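Local coordinates for pirin-like protein (Geobacillus kaustophilus, PDB 2P17) that binds one iron ion per subunit and belongs to the pirin family of cupin proteins, its biological function being unknown, at residues G144-V149 with E171-P176; P138-E143 with G152-V157. All coordinates share one frame; numbering follows the deposited sequence.

Overall arrangement
Contact 1 and contact 2 lie side by side on the same side of the chain's centre, their own centres about 10 Å apart and away from the iron site. Strand 145-149 joins them: it pairs with strand 167-174 in contact 1 and with strand 139-142, which carries one half of contact 2. Contact 1 is backbone pairing within a sheet, with buried apolar side chains on one face and a salt bridge on the other. Contact 2 is side-chain packing of strand 139-142 against a beta turn, led by one buried arginine and reaching an exposed lysine. Both are partly buried. Ile147 O accepts a probable hydrogen bond from Arg140 N, and Ile147 CG2 packs on Ser154 OG.

Contact 1 (G144-V149 with E171-P176); sequences GATIRV and EMIVEP
Arg148 and Glu171 form a salt bridge, Arg148 NH1 to Glu171 OE1 at 2.9 Å, between two antiparallel strands of the C-terminal cupin fold. The side chains run alongside each other, each with CG anti to its backbone N. Arg148 then bends at chi3 (-69°), which brings NH1 to the acid. The carboxylate oxygen lies near the guanidinium plane, but NH1 meets it from above the carboxylate plane, and the N-H...O angle is a bent 142°. The other oxygen, OE2, is held by Tyr65 and Arg236, so both oxygens of this buried acid are gripped. Two backbone bonds join the same pair; Arg148 N to Glu171 O measures 2.8 Å. Thr146 and Ile173 form the next hydrogen-bonded pair. Beyond them, Glu175 N donates to Gly144 O at 2.8 Å in an almost straight bond. A water bonds Thr146 OG1 at 2.9 Å and donates to Glu171 O, linking the strands on the salt-bridge face. On the other face, Ile147 CG1 lies 4.1 Å from Met172 CG, a selenomethionine, and Ala145 CB is near Val174 CG1. That apolar face packs on Val180 and Gln182 of strand 179-185, while strand 235-242 pairs with the far edge of strand 167-174.

Contact 2 (P138-E143 with G152-V157); sequences PVRKEE and GSSKGV
Arg140 starts with CG anti to its carbonyl carbon (chi1 -89°), then bends at chi3 (72°), which lays its guanidinium beside a type I' beta turn. This turn, Ser154 to Val157, links two short antiparallel strands as a tight hairpin. Ser154 holds OG anti to its backbone N, turned to the arginine. Arg140 NH1 donates to Ser154 OG at 2.8 Å, and the oxygen sits at the guanidinium edge, in its plane. NH1 also bonds Val181 O, while Ser154 OG has a further bond with Gln182 OE1. Arg140 NH2 makes a 2.7 Å salt bridge to Glu142 OE2, two residues along the same strand, meeting it from above the carboxylate plane. These bonds probably fix the rotation of the buried guanidinium. Lys155 CG covers one of its faces, 3.4 Å from Arg140 CZ. The lysine chain bends at chi2 and crosses obliquely, and its amino group pairs with Glu226, which probably eases the nearness of two positive groups. An alanine in place of Arg140 would remove this guanidinium and would probably leave Glu142 and Ser154 without a shared partner and loosen the turn against strand 139-142. Val157 crosses the aliphatic part of the arginine obliquely, its CG2 3.6 Å from Arg140 CG. The other methyl, Val157 CG1, lies 3.7 Å from Pro138 CB.

Contact 1 (G144-V149 with E171-P176)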
ATOM      1  N   GLY A 144      12.702 -15.163 -12.047  1.00 17.20           N
ATOM      2  CA  GLY A 144      11.414 -15.601 -11.533  1.00 15.78           C
ATOM      3  C   GLY A 144      10.666 -14.570 -10.701  1.00 14.53           C
ATOM      4  O   GLY A 144       9.654 -14.896 -10.083  1.00 14.14           O
ATOM      5  N   ALA A 145      11.161 -13.335 -10.648  1.00 14.24           N
ATOM      6  CA  ALA A 145      10.432 -12.305  -9.893  1.00 13.71           C
ATOM      7  C   ALA A 145      10.716 -10.884 -10.346  1.00 13.35           C
ATOM      8  O   ALA A 145      11.819 -10.559 -10.789  1.00 14.27           O
ATOM      9  CB  ALA A 145      10.711 -12.428  -8.393  1.00 13.96           C
ATOM     10  N   THR A 146       9.714 -10.031 -10.195  1.00 12.60           N
ATOM     11  CA  THR A 146       9.917  -8.600 -10.349  1.00 12.40           C
ATOM     12  C   THR A 146       9.404  -7.925  -9.097  1.00 11.82           C
ATOM     13  O   THR A 146       8.377  -8.319  -8.539  1.00 11.47           O
ATOM     14  CB  THR A 146       9.227  -8.008 -11.580  1.00 13.10           C
ATOM     15  OG1 THR A 146       7.843  -8.333 -11.563  1.00 15.20           O
ATOM     16  CG2 THR A 146       9.835  -8.541 -12.866  1.00 14.93           C
ATOM     17  N   ILE A 147      10.168  -6.950  -8.627  1.00 11.42           N
ATOM     18  CA  ILE A 147       9.787  -6.150  -7.473  1.00 10.90           C
ATOM     19  C   ILE A 147       9.770  -4.707  -7.954  1.00 10.56           C
ATOM     20  O   ILE A 147      10.829  -4.123  -8.218  1.00 11.21           O
ATOM     21  CB  ILE A 147      10.765  -6.324  -6.290  1.00 10.85           C
ATOM     22  CG1 ILE A 147      10.858  -7.805  -5.891  1.00 11.45           C
ATOM     23  CG2 ILE A 147      10.323  -5.463  -5.103  1.00 10.74           C
ATOM     24  CD1 ILE A 147      12.060  -8.511  -6.501  1.00 14.26           C
ATOM     25  N   ARG A 148       8.566  -4.153  -8.096  1.00 10.09           N
ATOM     26  CA  ARG A 148       8.366  -2.797  -8.602  1.00  9.71           C
ATOM     27  C   ARG A 148       8.243  -1.869  -7.408  1.00  9.70           C
ATOM     28  O   ARG A 148       7.455  -2.106  -6.505  1.00 10.05           O
ATOM     29  CB  ARG A 148       7.103  -2.740  -9.459  1.00  9.91           C
ATOM     30  CG  ARG A 148       6.883  -1.425 -10.168  1.00 11.21           C
ATOM     31  CD  ARG A 148       5.731  -1.550 -11.143  1.00 12.83           C
ATOM     32  NE  ARG A 148       6.071  -2.408 -12.282  1.00 14.35           N
ATOM     33  CZ  ARG A 148       5.654  -3.664 -12.471  0.90 19.03           C
ATOM     34  NH1 ARG A 148       4.857  -4.306 -11.597  1.00 20.93           N
ATOM     35  NH2 ARG A 148       6.065  -4.294 -13.564  1.00 22.63           N
ATOM     36  N   VAL A 149       9.055  -0.821  -7.395  1.00  8.79           N
ATOM     37  CA  VAL A 149       9.148   0.046  -6.233  1.00  8.49           C
ATOM     38  C   VAL A 149       8.327   1.312  -6.476  1.00  8.28           C
ATOM     39  O   VAL A 149       8.688   2.141  -7.306  1.00  8.58           O
ATOM     40  CB  VAL A 149      10.617   0.407  -5.898  1.00  8.36           C
ATOM     41  CG1 VAL A 149      10.694   1.149  -4.568  1.00  9.65           C
ATOM     42  CG2 VAL A 149      11.483  -0.856  -5.865  1.00  9.31           C
ATOM     43  N   GLU A 171       5.514  -3.695  -5.198  1.00  8.55           N
ATOM     44  CA  GLU A 171       4.679  -4.729  -5.781  1.00  8.96           C
ATOM     45  C   GLU A 171       5.554  -5.894  -6.228  1.00  9.24           C
ATOM     46  O   GLU A 171       6.487  -5.707  -7.013  1.00  9.74           O
ATOM     47  CB  GLU A 171       3.900  -4.159  -6.956  1.00  9.26           C
ATOM     48  CG  GLU A 171       2.972  -5.161  -7.627  1.00 10.83           C
ATOM     49  CD  GLU A 171       2.309  -4.568  -8.832  1.00 13.63           C
ATOM     50  OE1 GLU A 171       2.944  -3.705  -9.468  1.00 14.13           O
ATOM     51  OE2 GLU A 171       1.176  -4.979  -9.148  1.00 15.69           O
HETATM   52  N   MSE A 172       5.247  -7.087  -5.729  1.00  9.59           N
HETATM   53  CA  MSE A 172       5.997  -8.283  -6.101  1.00 10.71           C
HETATM   54  C   MSE A 172       5.157  -9.188  -6.962  1.00 11.25           C
HETATM   55  O   MSE A 172       4.000  -9.459  -6.634  1.00 11.47           O
HETATM   56  CB  MSE A 172       6.432  -9.063  -4.871  1.00 10.59           C
HETATM   57  CG  MSE A 172       7.256  -8.282  -3.911  1.00 11.23           C
HETATM   58 SE   MSE A 172       7.937  -9.510  -2.594  0.50 12.21          SE
HETATM   59  CE  MSE A 172       8.303  -8.258  -1.318  1.00 12.84           C
ATOM     60  N   ILE A 173       5.747  -9.636  -8.063  1.00 10.86           N
ATOM     61  CA  ILE A 173       5.171 -10.680  -8.900  1.00 11.98           C
ATOM     62  C   ILE A 173       6.208 -11.796  -8.915  1.00 11.23           C
ATOM     63  O   ILE A 173       7.337 -11.603  -9.384  1.00 12.22           O
ATOM     64  CB  ILE A 173       4.874 -10.201 -10.322  1.00 12.32           C
ATOM     65  CG1 ILE A 173       3.902  -9.004 -10.303  1.00 12.72           C
ATOM     66  CG2 ILE A 173       4.281 -11.353 -11.132  1.00 13.58           C
ATOM     67  CD1 ILE A 173       3.658  -8.355 -11.682  1.00 14.63           C
ATOM     68  N   VAL A 174       5.824 -12.948  -8.374  1.00 10.73           N
ATOM     69  CA  VAL A 174       6.786 -14.006  -8.082  1.00 11.28           C
ATOM     70  C   VAL A 174       6.305 -15.314  -8.693  1.00 11.42           C
ATOM     71  O   VAL A 174       5.168 -15.719  -8.474  1.00 11.85           O
ATOM     72  CB  VAL A 174       6.969 -14.174  -6.555  1.00 11.30           C
ATOM     73  CG1 VAL A 174       8.122 -15.118  -6.258  1.00 11.80           C
ATOM     74  CG2 VAL A 174       7.242 -12.814  -5.875  1.00 11.97           C
ATOM     75  N   GLU A 175       7.183 -15.971  -9.446  1.00 12.10           N
ATOM     76  CA  GLU A 175       6.856 -17.256 -10.067  1.00 13.51           C
ATOM     77  C   GLU A 175       6.908 -18.374  -9.029  1.00 13.73           C
ATOM     78  O   GLU A 175       7.691 -18.306  -8.075  1.00 13.70           O
ATOM     79  CB  GLU A 175       7.797 -17.547 -11.249  1.00 14.14           C
ATOM     80  CG  GLU A 175       7.865 -16.444 -12.330  1.00 17.52           C
ATOM     81  CD  GLU A 175       6.521 -16.118 -12.968  1.00 23.42           C
ATOM     82  OE1 GLU A 175       5.849 -17.052 -13.453  1.00 25.55           O
ATOM     83  OE2 GLU A 175       6.139 -14.922 -12.998  1.00 25.15           O
ATOM     84  N   PRO A 176       6.069 -19.419  -9.202  1.00 14.10           N
ATOM     85  CA  PRO A 176       6.049 -20.518  -8.239  1.00 14.43           C
ATOM     86  C   PRO A 176       7.443 -21.098  -8.036  1.00 14.35           C
ATOM     87  O   PRO A 176       8.164 -21.328  -9.022  1.00 15.09           O
ATOM     88  CB  PRO A 176       5.142 -21.564  -8.897  1.00 14.93           C
ATOM     89  CG  PRO A 176       4.302 -20.810  -9.843  1.00 15.06           C
ATOM     90  CD  PRO A 176       5.101 -19.612 -10.295  1.00 14.28           C
TER
HETATM   91  O   HOH W   1       6.390  -6.349  -9.939  1.00 20.60           O

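Contact 2 (P138-E143 with G152-V157)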
ATOM      1  N   PRO A 138      10.908   2.234 -10.891  1.00 11.15           N
ATOM      2  CA  PRO A 138      12.048   1.333 -11.055  1.00 11.04           C
ATOM      3  C   PRO A 138      11.693  -0.077 -10.582  1.00 11.75           C
ATOM      4  O   PRO A 138      10.739  -0.256  -9.830  1.00 11.36           O
ATOM      5  CB  PRO A 138      13.137   1.975 -10.198  1.00 10.94           C
ATOM      6  CG  PRO A 138      12.385   2.722  -9.118  1.00  9.97           C
ATOM      7  CD  PRO A 138      11.094   3.176  -9.765  1.00 10.52           C
ATOM      8  N   VAL A 139      12.432  -1.067 -11.064  1.00 12.76           N
ATOM      9  CA  VAL A 139      12.109  -2.454 -10.799  1.00 14.37           C
ATOM     10  C   VAL A 139      13.376  -3.230 -10.501  1.00 14.35           C
ATOM     11  O   VAL A 139      14.384  -3.070 -11.204  1.00 14.88           O
ATOM     12  CB  VAL A 139      11.364  -3.080 -12.006  1.00 14.80           C
ATOM     13  CG1 VAL A 139      12.183  -2.957 -13.287  1.00 17.58           C
ATOM     14  CG2 VAL A 139      10.983  -4.525 -11.739  1.00 16.36           C
ATOM     15  N   ARG A 140      13.335  -4.030  -9.439  1.00 14.52           N
ATOM     16  CA  ARG A 140      14.296  -5.101  -9.223  1.00 15.06           C
ATOM     17  C   ARG A 140      13.875  -6.282 -10.068  1.00 15.79           C
ATOM     18  O   ARG A 140      12.833  -6.879  -9.823  1.00 14.95           O
ATOM     19  CB  ARG A 140      14.279  -5.576  -7.770  1.00 15.86           C
ATOM     20  CG  ARG A 140      15.192  -4.876  -6.832  1.00 16.67           C
ATOM     21  CD  ARG A 140      14.940  -5.390  -5.406  1.00 16.74           C
ATOM     22  NE  ARG A 140      15.426  -6.747  -5.163  1.00 16.80           N
ATOM     23  CZ  ARG A 140      15.055  -7.500  -4.130  1.00 16.14           C
ATOM     24  NH1 ARG A 140      14.189  -7.028  -3.243  1.00 13.60           N
ATOM     25  NH2 ARG A 140      15.533  -8.731  -3.978  1.00 16.84           N
ATOM     26  N   LYS A 141      14.686  -6.635 -11.057  1.00 16.35           N
ATOM     27  CA  LYS A 141      14.415  -7.795 -11.881  1.00 17.87           C
ATOM     28  C   LYS A 141      15.277  -8.944 -11.392  1.00 18.42           C
ATOM     29  O   LYS A 141      16.518  -8.841 -11.340  1.00 19.74           O
ATOM     30  CB  LYS A 141      14.703  -7.489 -13.355  1.00 17.60           C
ATOM     31  CG  LYS A 141      13.937  -6.278 -13.907  1.00 18.82           C
ATOM     32  CD  LYS A 141      14.257  -5.986 -15.378  1.00 18.50           C
ATOM     33  CE  LYS A 141      13.289  -6.691 -16.315  0.10 18.54           C
ATOM     34  N   GLU A 142      14.622 -10.030 -11.005  1.00 18.14           N
ATOM     35  CA  GLU A 142      15.327 -11.236 -10.593  1.00 18.54           C
ATOM     36  C   GLU A 142      14.811 -12.411 -11.414  1.00 18.03           C
ATOM     37  O   GLU A 142      13.789 -12.301 -12.100  1.00 18.51           O
ATOM     38  CB  GLU A 142      15.158 -11.482  -9.090  1.00 18.42           C
ATOM     39  CG  GLU A 142      15.577 -10.284  -8.228  1.00 20.07           C
ATOM     40  CD  GLU A 142      15.765 -10.626  -6.772  1.00 22.14           C
ATOM     41  OE1 GLU A 142      15.059 -11.525  -6.270  0.80 21.89           O
ATOM     42  OE2 GLU A 142      16.625  -9.990  -6.124  1.00 23.74           O
ATOM     43  N   GLU A 143      15.548 -13.520 -11.390  1.00 18.30           N
ATOM     44  CA  GLU A 143      15.081 -14.746 -12.010  1.00 18.98           C
ATOM     45  C   GLU A 143      13.800 -15.154 -11.301  1.00 17.89           C
ATOM     46  O   GLU A 143      13.816 -15.419 -10.102  1.00 19.45           O
ATOM     47  CB  GLU A 143      16.142 -15.844 -11.884  1.00 18.85           C
ATOM     48  CG  GLU A 143      15.693 -17.262 -12.288  1.00 21.13           C
ATOM     49  CD  GLU A 143      16.747 -18.321 -11.987  0.20 19.95           C
ATOM     50  OE1 GLU A 143      16.942 -18.671 -10.798  1.00 22.25           O
ATOM     51  N   GLY A 152      10.011   4.412  -1.526  1.00  7.58           N
ATOM     52  CA  GLY A 152      11.089   3.871  -0.713  1.00  8.35           C
ATOM     53  C   GLY A 152      12.027   3.035  -1.546  1.00  8.72           C
ATOM     54  O   GLY A 152      12.342   3.390  -2.685  1.00  8.89           O
ATOM     55  N   SER A 153      12.494   1.931  -0.974  1.00  9.62           N
ATOM     56  CA  SER A 153      13.524   1.161  -1.665  1.00 10.76           C
ATOM     57  C   SER A 153      13.435  -0.329  -1.446  1.00 10.51           C
ATOM     58  O   SER A 153      12.835  -0.801  -0.480  1.00 10.59           O
ATOM     59  CB  SER A 153      14.907   1.624  -1.224  1.00 11.64           C
ATOM     60  OG  SER A 153      15.095   1.307   0.138  1.00 12.62           O
ATOM     61  N   SER A 154      14.056  -1.057  -2.362  1.00 10.51           N
ATOM     62  CA  SER A 154      14.143  -2.497  -2.250  1.00 10.67           C
ATOM     63  C   SER A 154      15.538  -2.877  -2.721  1.00 10.99           C
ATOM     64  O   SER A 154      15.864  -2.702  -3.893  1.00 10.78           O
ATOM     65  CB  SER A 154      13.062  -3.147  -3.105  1.00 10.79           C
ATOM     66  OG  SER A 154      12.958  -4.545  -2.859  1.00 10.87           O
ATOM     67  N   LYS A 155      16.340  -3.384  -1.788  1.00 11.51           N
ATOM     68  CA  LYS A 155      17.766  -3.699  -2.021  1.00 12.25           C
ATOM     69  C   LYS A 155      18.466  -2.559  -2.778  1.00 11.69           C
ATOM     70  O   LYS A 155      19.210  -2.781  -3.741  1.00 11.87           O
ATOM     71  CB  LYS A 155      17.936  -5.043  -2.742  1.00 12.62           C
ATOM     72  CG  LYS A 155      17.378  -6.243  -1.991  1.00 15.72           C
ATOM     73  CD  LYS A 155      18.325  -6.710  -0.927  1.00 18.95           C
ATOM     74  CE  LYS A 155      17.820  -7.971  -0.244  1.00 20.95           C
ATOM     75  NZ  LYS A 155      18.916  -8.539   0.575  1.00 23.25           N
ATOM     76  N   GLY A 156      18.211  -1.331  -2.336  1.00 11.35           N
ATOM     77  CA  GLY A 156      18.894  -0.158  -2.883  1.00 12.02           C
ATOM     78  C   GLY A 156      18.247   0.434  -4.125  1.00 12.05           C
ATOM     79  O   GLY A 156      18.645   1.514  -4.562  1.00 13.54           O
ATOM     80  N   VAL A 157      17.272  -0.261  -4.710  1.00 11.37           N
ATOM     81  CA  VAL A 157      16.489   0.300  -5.833  1.00 11.37           C
ATOM     82  C   VAL A 157      15.447   1.249  -5.246  1.00 11.43           C
ATOM     83  O   VAL A 157      14.575   0.829  -4.473  1.00 12.44           O
ATOM     84  CB  VAL A 157      15.835  -0.796  -6.710  1.00 11.32           C
ATOM     85  CG1 VAL A 157      14.982  -0.197  -7.839  1.00 12.19           C
ATOM     86  CG2 VAL A 157      16.920  -1.699  -7.318  1.00 11.64           C
TER